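Local coordinates for protein glutathione S-transferase (Agrobacterium tumefaciens, PDB 2YCD) that probably conjugates glutathione to electrophilic compounds, perhaps herbicides among them, and binds S-(p-nitrobenzyl)glutathione in a cleft between its two domains, at residues Leu32-Pro37 against Leu185-Ser190. Sequence-based numbering, arbitrary orientation. Where two conformers were deposited one is given.
With GTB (S-(p-nitrobenzyl)glutathione), chain B.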
loop_
_atom_site.group_PDB
_atom_site.type_symbol
_atom_site.label_atom_id
_atom_site.label_comp_id
_atom_site.label_asym_id
_atom_site.label_seq_id
_atom_site.Cartn_x
_atom_site.Cartn_y
_atom_site.Cartn_z
ATOM N N LEU A 32 15.820 8.985 -2.001
ATOM C CA LEU A 32 15.082 7.744 -2.178
ATOM C C LEU A 32 14.294 7.359 -0.941
ATOM O O LEU A 32 13.441 6.477 -1.020
ATOM C CB LEU A 32 16.023 6.600 -2.576
ATOM C CG LEU A 32 16.803 6.778 -3.877
ATOM C CD1 LEU A 32 17.860 5.670 -4.004
ATOM C CD2 LEU A 32 15.878 6.796 -5.079
ATOM N N ALA A 33 14.552 7.999 0.194
ATOM C CA ALA A 33 13.777 7.730 1.403
ATOM C C ALA A 33 12.355 8.291 1.276
ATOM O O ALA A 33 12.093 9.167 0.436
ATOM C CB ALA A 33 14.495 8.270 2.641
ATOM N N ARG A 34 11.449 7.809 2.126
ATOM C CA ARG A 34 10.017 8.060 1.936
ATOM C C ARG A 34 9.534 9.451 2.337
ATOM O O ARG A 34 8.367 9.780 2.148
ATOM C CB ARG A 34 9.172 6.965 2.595
ATOM C CG ARG A 34 9.353 5.613 1.915
ATOM C CD ARG A 34 8.629 4.528 2.688
ATOM N NE ARG A 34 8.873 3.182 2.159
ATOM C CZ ARG A 34 8.088 2.560 1.283
ATOM N NH1 ARG A 34 7.000 3.161 0.812
ATOM N NH2 ARG A 34 8.390 1.333 0.877
ATOM N N ASP A 35 10.431 10.286 2.856
ATOM C CA ASP A 35 10.106 11.707 2.998
ATOM C C ASP A 35 10.032 12.381 1.619
ATOM O O ASP A 35 9.351 13.392 1.458
ATOM C CB ASP A 35 11.138 12.434 3.874
ATOM C CG ASP A 35 12.551 12.362 3.302
ATOM O OD1 ASP A 35 13.083 11.238 3.157
ATOM O OD2 ASP A 35 13.143 13.410 2.978
ATOM N N MET A 36 10.705 11.826 0.617
ATOM C CA MET A 36 10.771 12.497 -0.676
ATOM C C MET A 36 9.394 12.730 -1.337
ATOM O O MET A 36 9.109 13.845 -1.791
ATOM C CB MET A 36 11.733 11.772 -1.611
ATOM C CG MET A 36 11.872 12.449 -2.952
ATOM S SD MET A 36 12.686 14.083 -2.872
ATOM C CE MET A 36 12.474 14.514 -4.586
ATOM N N PRO A 37 8.529 11.698 -1.397
ATOM C CA PRO A 37 7.218 11.968 -2.019
ATOM C C PRO A 37 6.415 12.993 -1.240
ATOM O O PRO A 37 5.666 13.757 -1.843
ATOM C CB PRO A 37 6.511 10.593 -2.020
ATOM C CG PRO A 37 7.343 9.727 -1.056
ATOM C CD PRO A 37 8.754 10.256 -1.193
ATOM N N LEU A 185 9.574 3.985 -8.510
ATOM C CA LEU A 185 10.384 3.547 -9.651
ATOM C C LEU A 185 11.835 3.998 -9.531
ATOM O O LEU A 185 12.738 3.300 -10.005
ATOM C CB LEU A 185 9.787 4.066 -10.964
ATOM C CG LEU A 185 8.479 3.405 -11.401
ATOM C CD1 LEU A 185 7.883 4.161 -12.569
ATOM C CD2 LEU A 185 8.704 1.947 -11.768
ATOM N N ARG A 186 12.069 5.144 -8.901
ATOM C CA ARG A 186 13.436 5.627 -8.725
ATOM C C ARG A 186 14.317 4.691 -7.910
ATOM O O ARG A 186 15.537 4.779 -8.016
ATOM C CB ARG A 186 13.462 7.046 -8.147
ATOM C CG ARG A 186 13.041 8.122 -9.150
ATOM C CD ARG A 186 13.451 9.550 -8.662
ATOM N NE ARG A 186 14.912 9.638 -8.525
ATOM C CZ ARG A 186 15.585 9.991 -7.430
ATOM N NH1 ARG A 186 14.955 10.361 -6.334
ATOM N NH2 ARG A 186 16.921 9.990 -7.442
ATOM N N ARG A 187 13.714 3.793 -7.118
ATOM C CA ARG A 187 14.516 2.789 -6.413
ATOM C C ARG A 187 15.234 1.838 -7.361
ATOM O O ARG A 187 16.148 1.126 -6.951
ATOM C CB ARG A 187 13.657 2.024 -5.408
ATOM C CG ARG A 187 13.098 2.960 -4.357
ATOM C CD ARG A 187 12.345 2.238 -3.280
ATOM N NE ARG A 187 13.253 1.601 -2.336
ATOM C CZ ARG A 187 12.995 1.444 -1.044
ATOM N NH1 ARG A 187 11.847 1.875 -0.530
ATOM N NH2 ARG A 187 13.879 0.833 -0.274
ATOM N N LEU A 188 14.851 1.862 -8.634
ATOM C CA LEU A 188 15.504 1.036 -9.657
ATOM C C LEU A 188 16.595 1.749 -10.437
ATOM O O LEU A 188 17.228 1.124 -11.301
ATOM C CB LEU A 188 14.484 0.503 -10.656
ATOM C CG LEU A 188 13.471 -0.482 -10.090
ATOM C CD1 LEU A 188 12.458 -0.819 -11.167
ATOM C CD2 LEU A 188 14.177 -1.752 -9.604
ATOM N N GLU A 189 16.813 3.037 -10.192
ATOM C CA GLU A 189 17.801 3.783 -10.988
ATOM C C GLU A 189 19.178 3.114 -10.967
ATOM O O GLU A 189 19.769 2.894 -12.018
ATOM C CB GLU A 189 17.916 5.246 -10.534
ATOM C CG GLU A 189 16.726 6.121 -10.918
ATOM C CD GLU A 189 16.864 7.571 -10.448
ATOM O OE1 GLU A 189 17.711 7.847 -9.572
ATOM O OE2 GLU A 189 16.117 8.438 -10.957
ATOM N N SER A 190 19.662 2.764 -9.780
ATOM C CA SER A 190 21.006 2.211 -9.613
ATOM C C SER A 190 21.201 0.864 -10.320
ATOM O O SER A 190 22.333 0.489 -10.662
ATOM C CB SER A 190 21.332 2.070 -8.122
ATOM O OG SER A 190 20.517 1.082 -7.517
HETATM N N1 GTB B . 4.756 2.340 4.942
HETATM C CA1 GTB B . 5.655 3.374 5.475
HETATM C C1 GTB B . 5.507 4.648 4.685
HETATM O O11 GTB B . 5.335 4.540 3.452
HETATM O O12 GTB B . 5.579 5.751 5.278
HETATM C CB1 GTB B . 7.093 2.830 5.444
HETATM C CG1 GTB B . 8.062 3.799 6.117
HETATM C CD1 GTB B . 9.501 3.337 5.996
HETATM O OE1 GTB B . 9.755 2.273 5.432
HETATM N N2 GTB B . 10.424 4.148 6.509
HETATM C CA2 GTB B . 11.854 3.842 6.451
HETATM C C2 GTB B . 12.496 3.929 7.801
HETATM O O2 GTB B . 12.157 4.774 8.626
HETATM C CB2 GTB B . 12.557 4.923 5.609
HETATM S SG2 GTB B . 12.121 4.931 3.903
HETATM N N3 GTB B . 13.470 3.047 8.039
HETATM C CA3 GTB B . 14.264 3.005 9.255
HETATM C C3 GTB B . 13.976 1.821 10.133
HETATM O O31 GTB B . 13.190 0.939 9.736
HETATM O O32 GTB B . 14.559 1.797 11.241
HETATM C "C'" GTB B . 12.759 3.427 3.227
HETATM C "C1'" GTB B . 14.110 3.609 2.585
HETATM C "C2'" GTB B . 15.264 3.361 3.312
HETATM C "C3'" GTB B . 16.510 3.524 2.708
HETATM C "C4'" GTB B . 16.592 3.928 1.377
HETATM N N41 GTB B . 17.850 4.083 0.766
HETATM O O41 GTB B . 17.945 4.334 -0.434
HETATM O O42 GTB B . 18.850 3.947 1.444
HETATM C "C5'" GTB B . 15.431 4.165 0.655
HETATM C "C6'" GTB B . 14.186 4.001 1.254
#
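L32 reaches across to R186 and R187 by a single methyl, and no hydrogen bond links 32-37 to 185-190. Followed outward, its CB lies 3.7 Å from nitro oxygen O41 of the bound S-(p-nitrobenzyl)glutathione. CG is set anti to the carbonyl carbon, and chi2 (170°) then parts the two methyls: CD1 stays beside that same oxygen, whereas L32 CD2 touches R186 O at 3.6 Å. The latter methyl also rests over one face of the R186 guanidinium, 3.8 Å above its plane and displaced toward the rim. That plane is fixed from its edge: R186 grips E189 side-on, NE giving a 3.0 Å bond to OE2 and NH2 a more bent one to OE1, while NH2 also bonds R30 O. E189 OE2 is shared with K208.

R187 bends at chi3 (77°), bringing its guanidinium against the nitrobenzyl ring; ligand C6' stands 3.2 Å above the guanidinium plane, and L32 O also approaches that carbon. In the conformer given, one of two deposited, R34 runs extended along the ligand, its CG 3.5 Å from the thioether SG2 and its CD near carboxylate oxygen O11. For that conformer the guanidinium planes of R34 and R187 are 65° apart, with R34 NH2 and R187 NH1 at 3.8 Å; the ligand carboxylate and E123, salt-bridged to R34 NH1, would probably temper the like charges.

L32, A33, R34 and R187 line the ligand pocket between the two domains of the GST fold: the first three come from the thioredoxin-like N-terminal domain just ahead of helix 35-45, which follows strand 18-22, whereas 185-190 continues from helix 176-185 of the all-helical C-terminal domain. L127 of helix 105-135 touches both R34 and R187, and F213 of helix 211-225 packs on M36 and R186.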